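Local coordinates for protein subdomain of Desmoplakin Carboxy-Terminal domain (DPCT) (Homo sapiens, PDB 1LM5) that probably helps anchor intermediate filaments to desmosomes, as a plakin-repeat fragment of the intermediate filament-binding carboxy-terminal region of desmoplakin, at residues G51-T56 / T190-L195; K85-F90 / G127-E132. All blocks are in the same frame, centred on the assembly; numbering follows the deposited sequence.

Contact 1 (G51-T56 / T190-L195); sequences GIIHPT and TGLRLL
L192 carries this contact almost by itself, sending its two methyl branches to different partners on the segment 51-56. L192 CD2 meets I53 CG2 at 4.2 Å, a purely apolar touch in which the two side chains slide past each other in opposite directions. The other methyl reaches the backbone instead, L192 CD1 lying 3.1 Å from P55 O, a short approach of a methyl to a carbonyl oxygen. L192 CD1 is a looser 4.0 Å from T56 O, and nearby T190 CG2 stands 4.4 Å from that T56 O. In I53, CG1 lies beside the backbone N (chi1 -59°) and CG2 anti to it; CG2 is the branch that meets L192.

Short-range hydrogen bonds shape the backbone of each segment, and partners outside add to them. In the segment 51-56, T56 N donates to H54 ND1 (3.0 Å, N-H...N 160°), meeting the imidazole edge close to the ring plane in a bond that spans P55. P55 O, the oxygen next to the leucine methyl, also accepts a hydrogen bond from K22 NZ. Within 190-195, L192 N donates to T190 OG1 at 2.9 Å, an ST turn that leads into strand 193-197, and the T190 hydroxyl is further tied to E187. Farther out, I53 N is bonded to Q46 OE1, while I53 and L192 both lean on A12 of strand 11-16, to which R193 is joined by backbone bonds.

The contact thus sets the first strand and turn of the hairpin 52-53/60-61, a characteristic part of a plakin (plectin) repeat, against the entry to a strand of the four-stranded mixed sheet that pairs sequence from near both chain ends.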
loop_
_atom_site.group_PDB
_atom_site.type_symbol
_atom_site.label_atom_id
_atom_site.label_comp_id
_atom_site.label_asym_id
_atom_site.label_seq_id
_atom_site.Cartn_x
_atom_site.Cartn_y
_atom_site.Cartn_z
ATOM N N GLY B 51 3.623 -9.636 -2.662
ATOM C CA GLY B 51 3.920 -10.491 -3.790
ATOM C C GLY B 51 5.384 -10.740 -4.042
ATOM O O GLY B 51 6.246 -9.947 -3.656
ATOM N N ILE B 52 5.656 -11.868 -4.688
ATOM C CA ILE B 52 7.013 -12.217 -5.053
ATOM C C ILE B 52 7.419 -11.108 -6.017
ATOM O O ILE B 52 6.659 -10.748 -6.919
ATOM C CB ILE B 52 7.040 -13.581 -5.747
ATOM C CG1 ILE B 52 6.513 -14.651 -4.781
ATOM C CG2 ILE B 52 8.454 -13.911 -6.188
ATOM C CD1 ILE B 52 7.320 -14.738 -3.470
ATOM N N ILE B 53 8.600 -10.543 -5.821
ATOM C CA ILE B 53 9.023 -9.453 -6.678
ATOM C C ILE B 53 9.727 -9.950 -7.922
ATOM O O ILE B 53 10.708 -10.686 -7.835
ATOM C CB ILE B 53 9.947 -8.483 -5.912
ATOM C CG1 ILE B 53 9.197 -7.939 -4.695
ATOM C CG2 ILE B 53 10.398 -7.328 -6.836
ATOM C CD1 ILE B 53 10.051 -7.101 -3.758
ATOM N N HIS B 54 9.228 -9.551 -9.089
ATOM C CA HIS B 54 9.879 -9.986 -10.313
ATOM C C HIS B 54 11.217 -9.260 -10.315
ATOM O O HIS B 54 11.268 -8.043 -10.245
ATOM C CB HIS B 54 9.067 -9.618 -11.540
ATOM C CG HIS B 54 9.622 -10.210 -12.792
ATOM N ND1 HIS B 54 10.848 -9.840 -13.300
ATOM C CD2 HIS B 54 9.169 -11.210 -13.585
ATOM C CE1 HIS B 54 11.129 -10.590 -14.353
ATOM N NE2 HIS B 54 10.128 -11.429 -14.546
ATOM N N PRO B 55 12.318 -10.007 -10.402
ATOM C CA PRO B 55 13.651 -9.399 -10.384
ATOM C C PRO B 55 13.974 -8.320 -11.401
ATOM O O PRO B 55 14.829 -7.478 -11.145
ATOM C CB PRO B 55 14.579 -10.600 -10.490
ATOM C CG PRO B 55 13.792 -11.567 -11.282
ATOM C CD PRO B 55 12.398 -11.440 -10.727
ATOM N N THR B 56 13.295 -8.326 -12.541
ATOM C CA THR B 56 13.596 -7.319 -13.549
ATOM C C THR B 56 12.571 -6.194 -13.585
ATOM O O THR B 56 12.942 -5.025 -13.661
ATOM C CB THR B 56 13.705 -7.953 -14.956
ATOM O OG1 THR B 56 12.400 -8.273 -15.441
ATOM C CG2 THR B 56 14.520 -9.219 -14.901
ATOM N N THR B 190 16.376 0.705 -11.814
ATOM C CA THR B 190 15.150 0.095 -11.320
ATOM C C THR B 190 14.705 0.473 -9.921
ATOM O O THR B 190 13.522 0.382 -9.606
ATOM C CB THR B 190 15.287 -1.414 -11.342
ATOM O OG1 THR B 190 16.205 -1.811 -10.315
ATOM C CG2 THR B 190 15.826 -1.872 -12.685
ATOM N N GLY B 191 15.648 0.875 -9.081
ATOM C CA GLY B 191 15.311 1.218 -7.717
ATOM C C GLY B 191 15.138 -0.063 -6.915
ATOM O O GLY B 191 14.810 -0.022 -5.733
ATOM N N LEU B 192 15.363 -1.202 -7.565
ATOM C CA LEU B 192 15.231 -2.503 -6.915
ATOM C C LEU B 192 16.351 -2.769 -5.927
ATOM O O LEU B 192 17.527 -2.540 -6.216
ATOM C CB LEU B 192 15.210 -3.616 -7.962
ATOM C CG LEU B 192 13.950 -3.700 -8.815
ATOM C CD1 LEU B 192 14.126 -4.764 -9.895
ATOM C CD2 LEU B 192 12.764 -4.036 -7.916
ATOM N N ARG B 193 15.976 -3.278 -4.759
ATOM C CA ARG B 193 16.944 -3.557 -3.718
ATOM C C ARG B 193 17.537 -4.936 -3.897
ATOM O O ARG B 193 16.816 -5.932 -3.953
ATOM C CB ARG B 193 16.277 -3.436 -2.360
ATOM C CG ARG B 193 17.215 -3.472 -1.194
ATOM C CD ARG B 193 16.460 -3.016 0.055
ATOM N NE ARG B 193 15.977 -1.651 -0.110
ATOM C CZ ARG B 193 16.736 -0.566 0.021
ATOM N NH1 ARG B 193 18.019 -0.675 0.331
ATOM N NH2 ARG B 193 16.209 0.630 -0.185
ATOM N N LEU B 194 18.862 -4.982 -3.981
ATOM C CA LEU B 194 19.577 -6.231 -4.187
ATOM C C LEU B 194 20.500 -6.551 -3.031
ATOM O O LEU B 194 21.033 -5.653 -2.384
ATOM C CB LEU B 194 20.439 -6.158 -5.450
ATOM C CG LEU B 194 19.833 -5.595 -6.734
ATOM C CD1 LEU B 194 20.809 -5.822 -7.890
ATOM C CD2 LEU B 194 18.504 -6.268 -7.014
ATOM N N LEU B 195 20.682 -7.841 -2.796
ATOM C CA LEU B 195 21.577 -8.320 -1.759
ATOM C C LEU B 195 22.701 -9.021 -2.505
ATOM O O LEU B 195 22.436 -9.884 -3.344
ATOM C CB LEU B 195 20.879 -9.342 -0.877
ATOM C CG LEU B 195 20.752 -9.087 0.615
ATOM C CD1 LEU B 195 20.349 -10.388 1.296
ATOM C CD2 LEU B 195 22.053 -8.540 1.170
#

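Contact 2 (K85-F90 / G127-E132); sequences KAFIGF and GLVDPE
F87 and V129 supply the apolar side-chain packing, crossing at about a right angle where helix 74-88 ends. F87 CD1 lies 3.6 Å from V129 CG1 and 3.7 Å from V129 CG2, while F87 CE1 sits slightly farther from the same two methyls. Although the F87 side chain leaves its backbone away from the strand, CG stands anti to the backbone N (chi1 -176°), and the far part of the side chain comes nearer the strand, with CD1 and CE1 meeting V129.

A second kind of packing is backbone against proline. P131 CB comes within 3.4 Å of G89 CA, tighter than a usual carbon-carbon contact, and P131 CA lies 3.7 Å from F87 O. G89 is the first residue to depart from helical geometry, with positive phi (111°), and its lack of a side chain permits this approach; its N still bonds to K85 O.

Here the end of a helix rests on the first strand of a β-hairpin, 129-130 paired with 135-136, of the kind found in each plakin (plectin) repeat.

The polar interactions lie within 127-132 or run to residues outside. D130 OD1 accepts from E132 N at 2.9 Å, an Asx turn in which the N-H arrives from well above the carboxylate plane. D130 OD2 and E132 OE2, both acceptors, are only 2.8 Å apart, a proximity that K145 probably eases through a salt bridge to E132 and a weak, long ion pair with D130. Q122 of helix 112-124 joins the two segments indirectly, its NE2 donating to A86 O and its OE1 accepting from V129 N.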
loop_
_atom_site.group_PDB
_atom_site.type_symbol
_atom_site.label_atom_id
_atom_site.label_comp_id
_atom_site.label_asym_id
_atom_site.label_seq_id
_atom_site.Cartn_x
_atom_site.Cartn_y
_atom_site.Cartn_z
ATOM N N LYS B 85 -0.143 -15.948 2.723
ATOM C CA LYS B 85 -1.311 -15.807 3.579
ATOM C C LYS B 85 -1.115 -14.651 4.548
ATOM O O LYS B 85 -2.080 -14.006 4.944
ATOM C CB LYS B 85 -1.574 -17.096 4.365
ATOM C CG LYS B 85 -2.297 -18.170 3.572
ATOM C CD LYS B 85 -2.525 -19.402 4.428
ATOM C CE LYS B 85 -3.176 -20.518 3.631
ATOM N NZ LYS B 85 -4.509 -20.103 3.102
ATOM N N ALA B 86 0.134 -14.395 4.929
ATOM C CA ALA B 86 0.430 -13.302 5.849
ATOM C C ALA B 86 0.018 -11.991 5.209
ATOM O O ALA B 86 -0.162 -10.981 5.887
ATOM C CB ALA B 86 1.908 -13.274 6.186
ATOM N N PHE B 87 -0.125 -11.998 3.891
ATOM C CA PHE B 87 -0.548 -10.790 3.209
ATOM C C PHE B 87 -2.031 -10.826 2.867
ATOM O O PHE B 87 -2.778 -9.907 3.199
ATOM C CB PHE B 87 0.230 -10.579 1.918
ATOM C CG PHE B 87 -0.104 -9.298 1.244
ATOM C CD1 PHE B 87 0.475 -8.111 1.665
ATOM C CD2 PHE B 87 -1.045 -9.262 0.223
ATOM C CE1 PHE B 87 0.121 -6.897 1.082
ATOM C CE2 PHE B 87 -1.405 -8.056 -0.362
ATOM C CZ PHE B 87 -0.819 -6.872 0.069
ATOM N N ILE B 88 -2.456 -11.891 2.198
ATOM C CA ILE B 88 -3.852 -11.993 1.796
ATOM C C ILE B 88 -4.763 -12.223 2.987
ATOM O O ILE B 88 -5.936 -11.867 2.953
ATOM C CB ILE B 88 -4.055 -13.124 0.770
ATOM C CG1 ILE B 88 -3.474 -14.430 1.308
ATOM C CG2 ILE B 88 -3.393 -12.750 -0.547
ATOM C CD1 ILE B 88 -3.557 -15.604 0.318
ATOM N N GLY B 89 -4.216 -12.825 4.035
ATOM C CA GLY B 89 -4.992 -13.090 5.227
ATOM C C GLY B 89 -5.250 -14.571 5.425
ATOM O O GLY B 89 -5.352 -15.332 4.460
ATOM N N PHE B 90 -5.326 -14.988 6.682
ATOM C CA PHE B 90 -5.602 -16.380 6.993
ATOM C C PHE B 90 -7.109 -16.483 7.163
ATOM O O PHE B 90 -7.725 -15.655 7.832
ATOM C CB PHE B 90 -4.874 -16.813 8.265
ATOM C CG PHE B 90 -3.381 -16.901 8.101
ATOM C CD1 PHE B 90 -2.595 -15.761 8.166
ATOM C CD2 PHE B 90 -2.769 -18.123 7.847
ATOM C CE1 PHE B 90 -1.218 -15.827 7.982
ATOM C CE2 PHE B 90 -1.385 -18.200 7.659
ATOM C CZ PHE B 90 -0.611 -17.044 7.727
ATOM N N GLY B 127 5.295 -1.310 7.286
ATOM C CA GLY B 127 4.297 -1.478 8.319
ATOM C C GLY B 127 3.549 -2.773 8.144
ATOM O O GLY B 127 3.523 -3.344 7.055
ATOM N N LEU B 128 2.927 -3.232 9.220
ATOM C CA LEU B 128 2.182 -4.468 9.183
ATOM C C LEU B 128 1.056 -4.381 8.183
ATOM O O LEU B 128 0.498 -3.307 7.947
ATOM C CB LEU B 128 1.607 -4.791 10.554
ATOM C CG LEU B 128 2.636 -4.971 11.666
ATOM C CD1 LEU B 128 1.930 -5.521 12.892
ATOM C CD2 LEU B 128 3.732 -5.922 11.201
ATOM N N VAL B 129 0.729 -5.529 7.606
ATOM C CA VAL B 129 -0.330 -5.618 6.622
ATOM C C VAL B 129 -1.661 -5.956 7.268
ATOM O O VAL B 129 -1.744 -6.845 8.113
ATOM C CB VAL B 129 -0.025 -6.712 5.587
ATOM C CG1 VAL B 129 -1.209 -6.897 4.645
ATOM C CG2 VAL B 129 1.228 -6.348 4.808
ATOM N N ASP B 130 -2.696 -5.221 6.885
ATOM C CA ASP B 130 -4.032 -5.525 7.368
ATOM C C ASP B 130 -4.667 -6.308 6.217
ATOM O O ASP B 130 -4.988 -5.741 5.180
ATOM C CB ASP B 130 -4.830 -4.254 7.625
ATOM C CG ASP B 130 -6.256 -4.555 8.013
ATOM O OD1 ASP B 130 -6.623 -5.753 8.037
ATOM O OD2 ASP B 130 -7.004 -3.603 8.295
ATOM N N PRO B 131 -4.832 -7.630 6.378
ATOM C CA PRO B 131 -5.423 -8.494 5.349
ATOM C C PRO B 131 -6.806 -8.012 4.917
ATOM O O PRO B 131 -7.229 -8.253 3.789
ATOM C CB PRO B 131 -5.497 -9.859 6.035
ATOM C CG PRO B 131 -4.431 -9.784 7.078
ATOM C CD PRO B 131 -4.571 -8.395 7.608
ATOM N N GLU B 132 -7.500 -7.341 5.827
ATOM C CA GLU B 132 -8.836 -6.817 5.553
ATOM C C GLU B 132 -8.863 -5.929 4.310
ATOM O O GLU B 132 -9.738 -6.070 3.459
ATOM C CB GLU B 132 -9.329 -6.003 6.747
ATOM C CG GLU B 132 -10.562 -5.164 6.460
ATOM C CD GLU B 132 -10.703 -3.981 7.413
ATOM O OE1 GLU B 132 -11.696 -3.227 7.284
ATOM O OE2 GLU B 132 -9.822 -3.800 8.286
#

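Contacts 1 and 2 use corresponding pieces of two plectin repeats. I53 and V129 each present a branched side chain and give their backbone N to a glutamine (Q46, Q122); H54 and D130 each accept from the N two residues on; P55 and P131 sit in the turn between. The partners differ: a mixed-sheet strand entry for 51-56, a helix end for 85-90. Contact 1 is a thin surface contact dominated by one leucine, whereas contact 2 is largely buried and adds aromatic packing and a close proline-glycine approach. Their centres lie about 21 Å apart and their nearest atoms about 5 Å, without touching, and contact 2 is nested within the chain loop closed by contact 1.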